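Local coordinates for protein benzoylformate decarboxylase (PDB 4Q9D) that belongs to the thiamine pyrophosphate enzyme family, in which a central Rossmann-like domain lies between two cofactor-binding domains, and carries a bound magnesium ion, at residues Met204-Pro209 / Asp268-Val273; Pro247-Pro252 / Leu341-His346; Pro254-Gly259 / Pro282-Glu287; Gln262-Tyr267 / Glu291-Leu296. All coordinates share one frame; numbering follows the deposited sequence.

Contact 1 of 4, residues Met204-Pro209 / Asp268-Val273; sequences MLVLGP and DLVVVV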
loop_
_atom_site.group_PDB
_atom_site.type_symbol
_atom_site.label_atom_id
_atom_site.label_comp_id
_atom_site.label_asym_id
_atom_site.label_seq_id
_atom_site.Cartn_x
_atom_site.Cartn_y
_atom_site.Cartn_z
ATOM N N MET B 204 8.500 -39.693 10.414
ATOM C CA MET B 204 7.246 -39.288 11.022
ATOM C C MET B 204 6.460 -38.458 10.016
ATOM O O MET B 204 7.044 -37.686 9.253
ATOM C CB MET B 204 7.515 -38.487 12.317
ATOM C CG MET B 204 6.230 -38.080 13.051
ATOM S SD MET B 204 5.713 -36.375 12.620
ATOM C CE MET B 204 6.993 -35.490 13.510
ATOM N N LEU B 205 5.142 -38.596 10.034
ATOM C CA LEU B 205 4.301 -37.925 9.074
ATOM C C LEU B 205 3.401 -36.915 9.779
ATOM O O LEU B 205 2.813 -37.231 10.811
ATOM C CB LEU B 205 3.449 -38.950 8.331
ATOM C CG LEU B 205 2.434 -38.386 7.336
ATOM C CD1 LEU B 205 3.187 -37.651 6.201
ATOM C CD2 LEU B 205 1.556 -39.502 6.781
ATOM N N VAL B 206 3.313 -35.702 9.222
ATOM C CA VAL B 206 2.384 -34.679 9.710
ATOM C C VAL B 206 1.386 -34.383 8.608
ATOM O O VAL B 206 1.784 -34.066 7.491
ATOM C CB VAL B 206 3.104 -33.345 10.096
ATOM C CG1 VAL B 206 2.117 -32.369 10.696
ATOM C CG2 VAL B 206 4.268 -33.593 11.069
ATOM N N LEU B 207 0.097 -34.497 8.927
ATOM C CA LEU B 207 -0.982 -34.215 7.993
ATOM C C LEU B 207 -1.779 -33.043 8.546
ATOM O O LEU B 207 -2.476 -33.165 9.562
ATOM C CB LEU B 207 -1.900 -35.443 7.793
ATOM C CG LEU B 207 -1.274 -36.684 7.109
ATOM C CD1 LEU B 207 -2.234 -37.891 7.102
ATOM C CD2 LEU B 207 -0.819 -36.379 5.674
ATOM N N GLY B 208 -1.669 -31.906 7.864
ATOM C CA GLY B 208 -2.274 -30.662 8.304
ATOM C C GLY B 208 -3.572 -30.339 7.580
ATOM O O GLY B 208 -4.067 -31.128 6.764
ATOM N N PRO B 209 -4.137 -29.167 7.887
ATOM C CA PRO B 209 -5.460 -28.763 7.388
ATOM C C PRO B 209 -5.625 -28.769 5.854
ATOM O O PRO B 209 -6.767 -28.901 5.410
ATOM C CB PRO B 209 -5.606 -27.330 7.900
ATOM C CG PRO B 209 -4.740 -27.289 9.176
ATOM C CD PRO B 209 -3.569 -28.206 8.860
ATOM N N ASP B 268 14.381 -39.536 12.191
ATOM C CA ASP B 268 15.441 -39.076 11.315
ATOM C C ASP B 268 14.870 -38.270 10.138
ATOM O O ASP B 268 15.622 -37.573 9.453
ATOM C CB ASP B 268 16.379 -40.227 10.854
ATOM C CG ASP B 268 15.665 -41.323 10.033
ATOM O OD1 ASP B 268 14.429 -41.437 10.065
ATOM O OD2 ASP B 268 16.366 -42.102 9.346
ATOM N N LEU B 269 13.549 -38.360 9.912
ATOM C CA LEU B 269 12.902 -37.604 8.831
ATOM C C LEU B 269 11.457 -37.248 9.187
ATOM O O LEU B 269 10.669 -38.121 9.577
ATOM C CB LEU B 269 12.907 -38.400 7.528
ATOM C CG LEU B 269 12.202 -37.727 6.345
ATOM C CD1 LEU B 269 13.031 -36.540 5.847
ATOM C CD2 LEU B 269 11.954 -38.720 5.213
ATOM N N VAL B 270 11.126 -35.958 9.078
ATOM C CA VAL B 270 9.745 -35.494 9.250
ATOM C C VAL B 270 9.175 -35.139 7.880
ATOM O O VAL B 270 9.763 -34.346 7.131
ATOM C CB VAL B 270 9.657 -34.291 10.216
ATOM C CG1 VAL B 270 8.178 -33.902 10.433
ATOM C CG2 VAL B 270 10.300 -34.664 11.538
ATOM N N VAL B 271 8.059 -35.766 7.536
ATOM C CA VAL B 271 7.375 -35.458 6.299
ATOM C C VAL B 271 6.129 -34.622 6.591
ATOM O O VAL B 271 5.175 -35.111 7.181
ATOM C CB VAL B 271 6.970 -36.724 5.570
ATOM C CG1 VAL B 271 6.300 -36.355 4.254
ATOM C CG2 VAL B 271 8.217 -37.621 5.343
ATOM N N VAL B 272 6.155 -33.356 6.197
ATOM C CA VAL B 272 5.052 -32.450 6.512
ATOM C C VAL B 272 4.203 -32.143 5.286
ATOM O O VAL B 272 4.665 -31.476 4.347
ATOM C CB VAL B 272 5.575 -31.120 7.094
ATOM C CG1 VAL B 272 4.383 -30.227 7.447
ATOM C CG2 VAL B 272 6.468 -31.399 8.330
ATOM N N VAL B 273 2.968 -32.619 5.300
ATOM C CA VAL B 273 2.087 -32.475 4.152
ATOM C C VAL B 273 0.916 -31.635 4.564
ATOM O O VAL B 273 0.164 -32.011 5.448
ATOM C CB VAL B 273 1.568 -33.844 3.622
ATOM C CG1 VAL B 273 0.723 -33.643 2.375
ATOM C CG2 VAL B 273 2.735 -34.781 3.308
#
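Met204 and Val270 lie side by side and point the same way, with the methionine methyl CE resting 3.7 Å from Val270 CG1. Bends at chi2 and chi3 turn the tail of Met204 back toward this valine. On the same sheet face Val206 crosses Val270 at a slant, its CG2 4.0 Å from Val270 CG1, while the same methyl meets CG2 of Val272, whose side chain runs beside it in the same direction. With chi1 near 180°, Val206 keeps CG1 anti to the backbone N, which leaves CG2 as the branch facing the neighbouring strand.

The other face carries Leu205, Leu207, Val271 and Val273. Leu205 uses only CD1 across the contact, placing it 3.9 Å from Val271 CG1 and 4.1 Å from Val273 CG2. Leu207 lies alongside Val273, touching its CB with CD2. Helix 318-328 packs on this face through Leu322, which meets both Leu207 and Val273.

Between the two layers of side chains runs a parallel ladder whose strand axes are 17° apart. Val271 N reaches Met204 O at 2.8 Å with an N-H...O angle of 178°, and Val206 N returns to Val271 O. Past the end of strand 204-207 the ladder gains one more rung, from Gly208 N to Val273 O at 3.0 Å. Strands 203-207 and 269-273 are strands 1 and 4 in chain order, and adjacent in the 3-2-1-4-5-6 order across the sheet, so this pairing is the topological switch point of a Rossmann-like fold.

Contact 2 of 4, residues Pro247-Pro252 / Leu341-His346; sequences PLYAGP and LVRQRH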
loop_
_atom_site.group_PDB
_atom_site.type_symbol
_atom_site.label_atom_id
_atom_site.label_comp_id
_atom_site.label_asym_id
_atom_site.label_seq_id
_atom_site.Cartn_x
_atom_site.Cartn_y
_atom_site.Cartn_z
ATOM N N PRO B 247 -4.797 -46.102 14.594
ATOM C CA PRO B 247 -3.694 -46.675 15.391
ATOM C C PRO B 247 -2.395 -45.903 15.181
ATOM O O PRO B 247 -1.550 -45.886 16.082
ATOM C CB PRO B 247 -3.527 -48.103 14.824
ATOM C CG PRO B 247 -4.841 -48.391 14.105
ATOM C CD PRO B 247 -5.379 -47.072 13.638
ATOM N N LEU B 248 -2.223 -45.282 14.010
ATOM C CA LEU B 248 -0.996 -44.528 13.758
ATOM C C LEU B 248 -1.029 -43.097 14.315
ATOM O O LEU B 248 -0.007 -42.410 14.310
ATOM C CB LEU B 248 -0.683 -44.498 12.265
ATOM C CG LEU B 248 -0.244 -45.798 11.587
ATOM C CD1 LEU B 248 -0.011 -45.506 10.109
ATOM C CD2 LEU B 248 1.009 -46.382 12.212
ATOM N N TYR B 249 -2.196 -42.640 14.779
ATOM C CA TYR B 249 -2.335 -41.230 15.168
ATOM C C TYR B 249 -1.545 -40.902 16.415
ATOM O O TYR B 249 -1.682 -41.566 17.428
ATOM C CB TYR B 249 -3.800 -40.870 15.380
ATOM C CG TYR B 249 -4.069 -39.405 15.715
ATOM C CD1 TYR B 249 -3.669 -38.369 14.853
ATOM C CD2 TYR B 249 -4.771 -39.068 16.848
ATOM C CE1 TYR B 249 -3.955 -37.062 15.147
ATOM C CE2 TYR B 249 -5.051 -37.773 17.159
ATOM C CZ TYR B 249 -4.653 -36.770 16.310
ATOM O OH TYR B 249 -4.974 -35.483 16.652
ATOM N N ALA B 250 -0.710 -39.877 16.335
ATOM C CA ALA B 250 0.079 -39.470 17.458
ATOM C C ALA B 250 -0.340 -38.117 18.046
ATOM O O ALA B 250 0.367 -37.546 18.894
ATOM C CB ALA B 250 1.568 -39.468 17.095
ATOM N N GLY B 251 -1.465 -37.587 17.582
ATOM C CA GLY B 251 -1.993 -36.354 18.139
ATOM C C GLY B 251 -1.358 -35.113 17.528
ATOM O O GLY B 251 -0.461 -35.215 16.694
ATOM N N PRO B 252 -1.816 -33.929 17.948
ATOM C CA PRO B 252 -1.270 -32.668 17.438
ATOM C C PRO B 252 0.162 -32.455 17.888
ATOM O O PRO B 252 0.539 -32.867 18.970
ATOM C CB PRO B 252 -2.192 -31.603 18.060
ATOM C CG PRO B 252 -2.729 -32.275 19.301
ATOM C CD PRO B 252 -2.903 -33.719 18.917
ATOM N N LEU B 341 -1.263 -43.957 20.973
ATOM C CA LEU B 341 -1.597 -42.715 21.647
ATOM C C LEU B 341 -2.597 -43.021 22.757
ATOM O O LEU B 341 -3.629 -43.621 22.506
ATOM C CB LEU B 341 -2.269 -41.750 20.667
ATOM C CG LEU B 341 -2.784 -40.479 21.339
ATOM C CD1 LEU B 341 -1.586 -39.723 21.861
ATOM C CD2 LEU B 341 -3.586 -39.631 20.355
ATOM N N VAL B 342 -2.313 -42.582 23.970
ATOM C CA VAL B 342 -3.232 -42.836 25.077
ATOM C C VAL B 342 -3.749 -41.521 25.640
ATOM O O VAL B 342 -2.980 -40.705 26.115
ATOM C CB VAL B 342 -2.554 -43.678 26.212
ATOM C CG1 VAL B 342 -3.491 -43.795 27.430
ATOM C CG2 VAL B 342 -2.131 -45.076 25.670
ATOM N N ARG B 343 -5.059 -41.326 25.572
ATOM C CA ARG B 343 -5.681 -40.146 26.156
ATOM C C ARG B 343 -5.881 -40.335 27.657
ATOM O O ARG B 343 -6.453 -41.335 28.114
ATOM C CB ARG B 343 -7.028 -39.863 25.489
ATOM C CG ARG B 343 -6.904 -39.393 24.065
ATOM C CD ARG B 343 -8.225 -39.509 23.312
ATOM N NE ARG B 343 -8.105 -38.985 21.946
ATOM C CZ ARG B 343 -7.636 -39.686 20.917
ATOM N NH1 ARG B 343 -7.248 -40.944 21.095
ATOM N NH2 ARG B 343 -7.562 -39.139 19.706
ATOM N N GLN B 344 -5.405 -39.370 28.426
ATOM C CA GLN B 344 -5.610 -39.412 29.853
ATOM C C GLN B 344 -7.068 -39.097 30.152
ATOM O O GLN B 344 -7.402 -37.966 30.489
ATOM C CB GLN B 344 -4.667 -38.426 30.540
ATOM C CG GLN B 344 -3.187 -38.750 30.304
ATOM C CD GLN B 344 -2.786 -40.128 30.843
ATOM O OE1 GLN B 344 -2.979 -40.418 32.026
ATOM N NE2 GLN B 344 -2.231 -40.981 29.974
ATOM N N ARG B 345 -7.944 -40.093 29.995
ATOM C CA ARG B 345 -9.356 -39.911 30.328
ATOM C C ARG B 345 -9.598 -40.283 31.791
ATOM O O ARG B 345 -9.107 -41.302 32.285
ATOM C CB ARG B 345 -10.280 -40.774 29.464
ATOM C CG ARG B 345 -10.234 -40.535 27.984
ATOM C CD ARG B 345 -11.230 -41.413 27.237
ATOM N NE ARG B 345 -11.675 -40.760 25.998
ATOM C CZ ARG B 345 -11.514 -41.234 24.756
ATOM N NH1 ARG B 345 -10.922 -42.412 24.546
ATOM N NH2 ARG B 345 -11.960 -40.520 23.712
ATOM N N HIS B 346 -10.363 -39.447 32.474
ATOM C CA HIS B 346 -10.974 -39.809 33.733
ATOM C C HIS B 346 -12.286 -39.033 33.784
ATOM O O HIS B 346 -12.376 -37.916 33.278
ATOM C CB HIS B 346 -10.061 -39.446 34.903
ATOM C CG HIS B 346 -10.072 -37.989 35.243
ATOM N ND1 HIS B 346 -10.946 -37.445 36.162
ATOM C CD2 HIS B 346 -9.323 -36.958 34.778
ATOM C CE1 HIS B 346 -10.729 -36.143 36.258
ATOM N NE2 HIS B 346 -9.749 -35.824 35.430
HETATM O O HOH W 1 -1.675 -44.144 18.319
#
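Leu341 lies alongside Tyr249, both side chains pointing the same way, with Leu341 CD2 3.7 Å from Tyr249 CD2. Each has CG anti to its backbone N (chi1 -177° in Tyr249, 174° in Leu341). In Leu341 the CB sits 3.3 Å from Tyr249 O, so the leucine leans on the tyrosine backbone as well as on its ring.

Arg343 arrives differently. Its chain is extended from CG to NE and crosses the tyrosine at about a right angle, yet the guanidinium and ring planes are only 22° apart. NH2 lies at the ring edge, near the ring plane, 3.8 Å from Tyr249 CE2. Its polar partners are elsewhere: NH2 bonds to Glu244 O and NE to Phe386 O. One ring face of Tyr249 is occupied from its own strand by Gly251 N, 3.3 Å above the centre.

No direct hydrogen bond joins the segments. A water accepts from Leu341 N at 2.7 Å and lies within bonding range of Pro247 O and Tyr249 O.

Strand 249-252 is an edge strand of its sheet within the chain, paired with 231-233. The extended 341-346 linker passes beside it and also meets helix 382-388, where Phe386 packs on Leu341 and forms a cation-pi pair with Arg343.

Contact 3 of 4, residues Pro254-Gly259 / Pro282-Glu287; sequences PMTIAG and PYVPGE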
loop_
_atom_site.group_PDB
_atom_site.type_symbol
_atom_site.label_atom_id
_atom_site.label_comp_id
_atom_site.label_asym_id
_atom_site.label_seq_id
_atom_site.Cartn_x
_atom_site.Cartn_y
_atom_site.Cartn_z
ATOM N N PRO B 254 3.247 -30.195 19.383
ATOM C CA PRO B 254 3.321 -29.075 20.320
ATOM C C PRO B 254 3.306 -27.749 19.546
ATOM O O PRO B 254 3.541 -27.744 18.331
ATOM C CB PRO B 254 4.693 -29.265 20.988
ATOM C CG PRO B 254 5.030 -30.743 20.785
ATOM C CD PRO B 254 4.432 -31.077 19.455
ATOM N N MET B 255 3.083 -26.643 20.254
ATOM C CA MET B 255 2.927 -25.343 19.621
ATOM C C MET B 255 4.087 -24.405 19.893
ATOM O O MET B 255 3.961 -23.201 19.690
ATOM C CB MET B 255 1.602 -24.696 20.039
ATOM C CG MET B 255 1.431 -24.426 21.536
ATOM S SD MET B 255 -0.154 -23.586 21.881
ATOM C CE MET B 255 -1.303 -24.866 21.420
ATOM N N THR B 256 5.214 -24.947 20.348
ATOM C CA THR B 256 6.410 -24.122 20.555
ATOM C C THR B 256 7.606 -24.714 19.802
ATOM O O THR B 256 7.614 -25.899 19.444
ATOM C CB THR B 256 6.811 -24.039 22.038
ATOM O OG1 THR B 256 7.258 -25.337 22.454
ATOM C CG2 THR B 256 5.628 -23.607 22.911
ATOM N N ILE B 257 8.620 -23.890 19.582
ATOM C CA ILE B 257 9.857 -24.350 18.951
ATOM C C ILE B 257 10.512 -25.475 19.785
ATOM O O ILE B 257 10.785 -26.565 19.265
ATOM C CB ILE B 257 10.845 -23.179 18.737
ATOM C CG1 ILE B 257 10.273 -22.136 17.749
ATOM C CG2 ILE B 257 12.192 -23.700 18.199
ATOM C CD1 ILE B 257 11.035 -20.807 17.790
ATOM N N ALA B 258 10.713 -25.230 21.083
ATOM C CA ALA B 258 11.343 -26.237 21.957
ATOM C C ALA B 258 10.520 -27.517 22.000
ATOM O O ALA B 258 11.065 -28.626 22.021
ATOM C CB ALA B 258 11.540 -25.676 23.389
ATOM N N GLY B 259 9.199 -27.379 22.011
ATOM C CA GLY B 259 8.336 -28.553 22.098
ATOM C C GLY B 259 8.361 -29.431 20.849
ATOM O O GLY B 259 8.454 -30.659 20.920
ATOM N N PRO B 282 3.015 -19.582 21.377
ATOM C CA PRO B 282 3.918 -18.971 22.372
ATOM C C PRO B 282 5.380 -19.256 22.050
ATOM O O PRO B 282 5.695 -20.226 21.339
ATOM C CB PRO B 282 3.534 -19.653 23.685
ATOM C CG PRO B 282 2.882 -20.967 23.282
ATOM C CD PRO B 282 2.352 -20.806 21.880
ATOM N N TYR B 283 6.263 -18.387 22.533
ATOM C CA TYR B 283 7.683 -18.515 22.251
ATOM C C TYR B 283 8.397 -19.294 23.363
ATOM O O TYR B 283 8.431 -18.831 24.484
ATOM C CB TYR B 283 8.326 -17.140 22.125
ATOM C CG TYR B 283 9.777 -17.250 21.786
ATOM C CD1 TYR B 283 10.165 -17.831 20.591
ATOM C CD2 TYR B 283 10.774 -16.800 22.668
ATOM C CE1 TYR B 283 11.495 -17.944 20.239
ATOM C CE2 TYR B 283 12.117 -16.911 22.327
ATOM C CZ TYR B 283 12.467 -17.491 21.099
ATOM O OH TYR B 283 13.784 -17.637 20.725
ATOM N N VAL B 284 8.938 -20.470 23.040
ATOM C CA VAL B 284 9.847 -21.179 23.932
ATOM C C VAL B 284 11.034 -21.560 23.078
ATOM O O VAL B 284 10.888 -22.335 22.135
ATOM C CB VAL B 284 9.223 -22.446 24.553
ATOM C CG1 VAL B 284 10.251 -23.161 25.499
ATOM C CG2 VAL B 284 7.942 -22.086 25.331
ATOM N N PRO B 285 12.213 -20.995 23.396
ATOM C CA PRO B 285 13.368 -21.089 22.501
ATOM C C PRO B 285 13.900 -22.513 22.344
ATOM O O PRO B 285 13.846 -23.323 23.274
ATOM C CB PRO B 285 14.408 -20.136 23.123
ATOM C CG PRO B 285 13.980 -19.923 24.530
ATOM C CD PRO B 285 12.471 -20.149 24.584
ATOM N N GLY B 286 14.384 -22.798 21.140
ATOM C CA GLY B 286 14.967 -24.086 20.797
ATOM C C GLY B 286 15.530 -24.033 19.382
ATOM O O GLY B 286 15.733 -22.952 18.830
ATOM N N GLU B 287 15.760 -25.201 18.795
ATOM C CA GLU B 287 16.176 -25.317 17.411
ATOM C C GLU B 287 14.916 -25.659 16.635
ATOM O O GLU B 287 14.157 -26.521 17.067
ATOM C CB GLU B 287 17.186 -26.464 17.251
ATOM C CG GLU B 287 18.450 -26.314 18.103
ATOM C CD GLU B 287 19.148 -25.004 17.839
ATOM O OE1 GLU B 287 19.352 -24.669 16.649
ATOM O OE2 GLU B 287 19.463 -24.292 18.822
HETATM O O HOH W 2 7.879 -21.123 20.057
#
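A single water is gripped by three backbone groups, one from 254-259 and two from 282-287. It donates to Pro282 O at 2.7 Å, accepts from Ile257 N at 2.9 Å, and takes a longer bond from Val284 N at 3.2 Å. One residue further along, Ala258 N bonds directly to Val284 O at 3.1 Å, although the donor is tilted 31° from the carbonyl plane.

The next amide is satisfied within the segment. Thr256 is the N-cap of helix 257-264, and its OG1 accepts from Gly259 N at 2.9 Å; chi1 of 68° holds that oxygen between the backbone N and carbonyl carbon. The first three amides of the helix are thus met by water, loop carbonyl and cap in turn. This helix follows strand 249-252 and precedes strand 269-273, so it belongs to a beta-alpha-beta crossover of the central domain, and the 282-287 loop drapes over its N-terminal end.

Apolar contacts flank these bonds. Thr256 CG2 lies 3.7 Å from Val284 CG2, the two residues meeting obliquely, while the other valine methyl, CG1, touches Ala258 CB at 3.5 Å. Met255 crosses Pro282 at about a right angle, its SD against the ring CD. Ile257 extends CD1 to within 3.8 Å of Tyr283 CE1 and sets CG2 against the Gly286 backbone. Met106 of a second subunit also packs on Ile257, and Glu105 of that subunit on Tyr283.

Contact 4 of 4, residues Gln262-Tyr267 / Glu291-Leu296; sequences QAVSAY and EGTDLL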
loop_
_atom_site.group_PDB
_atom_site.type_symbol
_atom_site.label_atom_id
_atom_site.label_comp_id
_atom_site.label_asym_id
_atom_site.label_seq_id
_atom_site.Cartn_x
_atom_site.Cartn_y
_atom_site.Cartn_z
ATOM N N GLN B 262 11.775 -31.281 20.574
ATOM C CA GLN B 262 11.765 -32.498 21.381
ATOM C C GLN B 262 10.858 -33.578 20.802
ATOM O O GLN B 262 11.186 -34.750 20.876
ATOM C CB GLN B 262 11.370 -32.198 22.842
ATOM C CG GLN B 262 12.373 -31.307 23.555
ATOM C CD GLN B 262 11.948 -30.948 24.993
ATOM O OE1 GLN B 262 11.066 -31.576 25.574
ATOM N NE2 GLN B 262 12.579 -29.929 25.556
ATOM N N ALA B 263 9.728 -33.200 20.212
ATOM C CA ALA B 263 8.816 -34.218 19.664
ATOM C C ALA B 263 9.376 -34.885 18.409
ATOM O O ALA B 263 9.069 -36.041 18.129
ATOM C CB ALA B 263 7.441 -33.640 19.379
ATOM N N VAL B 264 10.184 -34.164 17.637
ATOM C CA VAL B 264 10.673 -34.754 16.391
ATOM C C VAL B 264 12.083 -35.359 16.519
ATOM O O VAL B 264 12.552 -36.011 15.588
ATOM C CB VAL B 264 10.647 -33.749 15.197
ATOM C CG1 VAL B 264 9.246 -33.032 15.073
ATOM C CG2 VAL B 264 11.784 -32.761 15.343
ATOM N N SER B 265 12.758 -35.138 17.652
ATOM C CA SER B 265 14.152 -35.591 17.807
ATOM C C SER B 265 14.333 -37.118 17.731
ATOM O O SER B 265 15.421 -37.600 17.424
ATOM C CB SER B 265 14.753 -35.068 19.107
ATOM O OG SER B 265 13.997 -35.571 20.183
ATOM N N ALA B 266 13.267 -37.869 17.988
ATOM C CA ALA B 266 13.301 -39.321 17.862
ATOM C C ALA B 266 13.325 -39.771 16.411
ATOM O O ALA B 266 13.566 -40.938 16.141
ATOM C CB ALA B 266 12.068 -39.931 18.541
ATOM N N TYR B 267 13.023 -38.867 15.479
ATOM C CA TYR B 267 12.874 -39.259 14.078
ATOM C C TYR B 267 14.033 -38.778 13.228
ATOM O O TYR B 267 14.622 -37.741 13.503
ATOM C CB TYR B 267 11.535 -38.755 13.527
ATOM C CG TYR B 267 10.373 -39.184 14.391
ATOM C CD1 TYR B 267 9.961 -40.512 14.421
ATOM C CD2 TYR B 267 9.709 -38.263 15.208
ATOM C CE1 TYR B 267 8.902 -40.925 15.225
ATOM C CE2 TYR B 267 8.647 -38.658 16.014
ATOM C CZ TYR B 267 8.250 -39.994 16.018
ATOM O OH TYR B 267 7.203 -40.392 16.810
ATOM N N GLU B 291 19.572 -31.340 15.057
ATOM C CA GLU B 291 20.564 -32.063 14.265
ATOM C C GLU B 291 20.279 -33.567 14.232
ATOM O O GLU B 291 19.892 -34.161 15.233
ATOM C CB GLU B 291 21.964 -31.804 14.809
ATOM C CG GLU B 291 23.076 -32.345 13.920
ATOM C CD GLU B 291 24.444 -32.166 14.546
ATOM O OE1 GLU B 291 24.710 -32.801 15.592
ATOM O OE2 GLU B 291 25.251 -31.384 13.998
ATOM N N GLY B 292 20.407 -34.171 13.060
ATOM C CA GLY B 292 20.020 -35.564 12.926
ATOM C C GLY B 292 18.594 -35.775 12.426
ATOM O O GLY B 292 18.206 -36.900 12.081
ATOM N N THR B 293 17.795 -34.708 12.384
ATOM C CA THR B 293 16.439 -34.844 11.853
ATOM C C THR B 293 16.294 -34.011 10.592
ATOM O O THR B 293 16.476 -32.796 10.638
ATOM C CB THR B 293 15.380 -34.388 12.872
ATOM O OG1 THR B 293 15.514 -35.152 14.074
ATOM C CG2 THR B 293 13.980 -34.593 12.302
ATOM N N ASP B 294 15.988 -34.648 9.467
ATOM C CA ASP B 294 15.716 -33.901 8.232
ATOM C C ASP B 294 14.218 -33.633 8.082
ATOM O O ASP B 294 13.395 -34.310 8.717
ATOM C CB ASP B 294 16.211 -34.659 7.000
ATOM C CG ASP B 294 17.738 -34.740 6.921
ATOM O OD1 ASP B 294 18.440 -33.848 7.447
ATOM O OD2 ASP B 294 18.231 -35.703 6.308
ATOM N N LEU B 295 13.866 -32.659 7.240
ATOM C CA LEU B 295 12.446 -32.327 6.991
ATOM C C LEU B 295 12.102 -32.107 5.506
ATOM O O LEU B 295 12.862 -31.488 4.765
ATOM C CB LEU B 295 12.013 -31.124 7.837
ATOM C CG LEU B 295 10.527 -30.698 7.850
ATOM C CD1 LEU B 295 10.203 -29.996 9.164
ATOM C CD2 LEU B 295 10.201 -29.755 6.679
ATOM N N LEU B 296 10.977 -32.679 5.080
ATOM C CA LEU B 296 10.396 -32.431 3.765
ATOM C C LEU B 296 9.041 -31.762 3.987
ATOM O O LEU B 296 8.308 -32.134 4.913
ATOM C CB LEU B 296 10.159 -33.755 3.010
ATOM C CG LEU B 296 11.420 -34.573 2.697
ATOM C CD1 LEU B 296 11.023 -35.949 2.155
ATOM C CD2 LEU B 296 12.275 -33.838 1.706
#
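Gly292 meets Tyr267 through their backbones, the two carbonyl oxygens standing 3.9 Å apart; both are acceptors, and no bond joins them. With a positive phi of 94°, Gly292 turns the chain just ahead of the residue that makes the main contact.

Thr293 follows, and its CB points toward the 262-267 segment. OG1 is anti to the carbonyl carbon (chi1 -58°) and donates to Tyr267 O at 2.8 Å. The C=O...OG1 angle of 170° puts the hydroxyl almost straight ahead of that carbonyl. Val264 O is also near OG1, but at 3.4 Å it makes no bond; it accepts instead from Tyr267 N at 2.9 Å, closing the type I turn from Val264 to Tyr267. The threonine methyl, CG2, is 4.2 Å from Val264 CG2, with the two side chains crossing at about a right angle. Thr293 CG2 also comes to 3.4 Å from Tyr267 O. The threonine side chain packs as well on Val270 of the adjoining strand.

Asp294 begins the strand, its OD2 in a salt bridge with Arg196, and Leu296 packs against Phe193 of helix 187-199.

Tyr267 and Thr293 lie just ahead of two neighbouring parallel strands. The contact therefore rests on one hydroxyl-to-carbonyl bond between the entrances to those strands, flanked by a methyl contact: a buried threonine supplies the donor for a main-chain oxygen at the end of the turn.

Overall arrangement
Contacts 1 and 4 meet directly: strand 269-273 of contact 1 is flanked by strand 294-299 of contact 4, with probable hydrogen bonds from Val270 N to Asp294 O and from Val272 N to Leu296 O, both 2.8 Å; their centres are about 11 Å apart. Contacts 3 and 4 use opposite ends of helix 257-264, their centres about 14 Å apart. Contact 2 lies about 17 Å, centre to centre, from contact 1, at an edge of the same sheet, and its 341-346 linker runs on toward helix 357-367. None of the segments includes the magnesium ligands Asp434, Asn461 and Glu463, which belong to the C-terminal cofactor-binding domain.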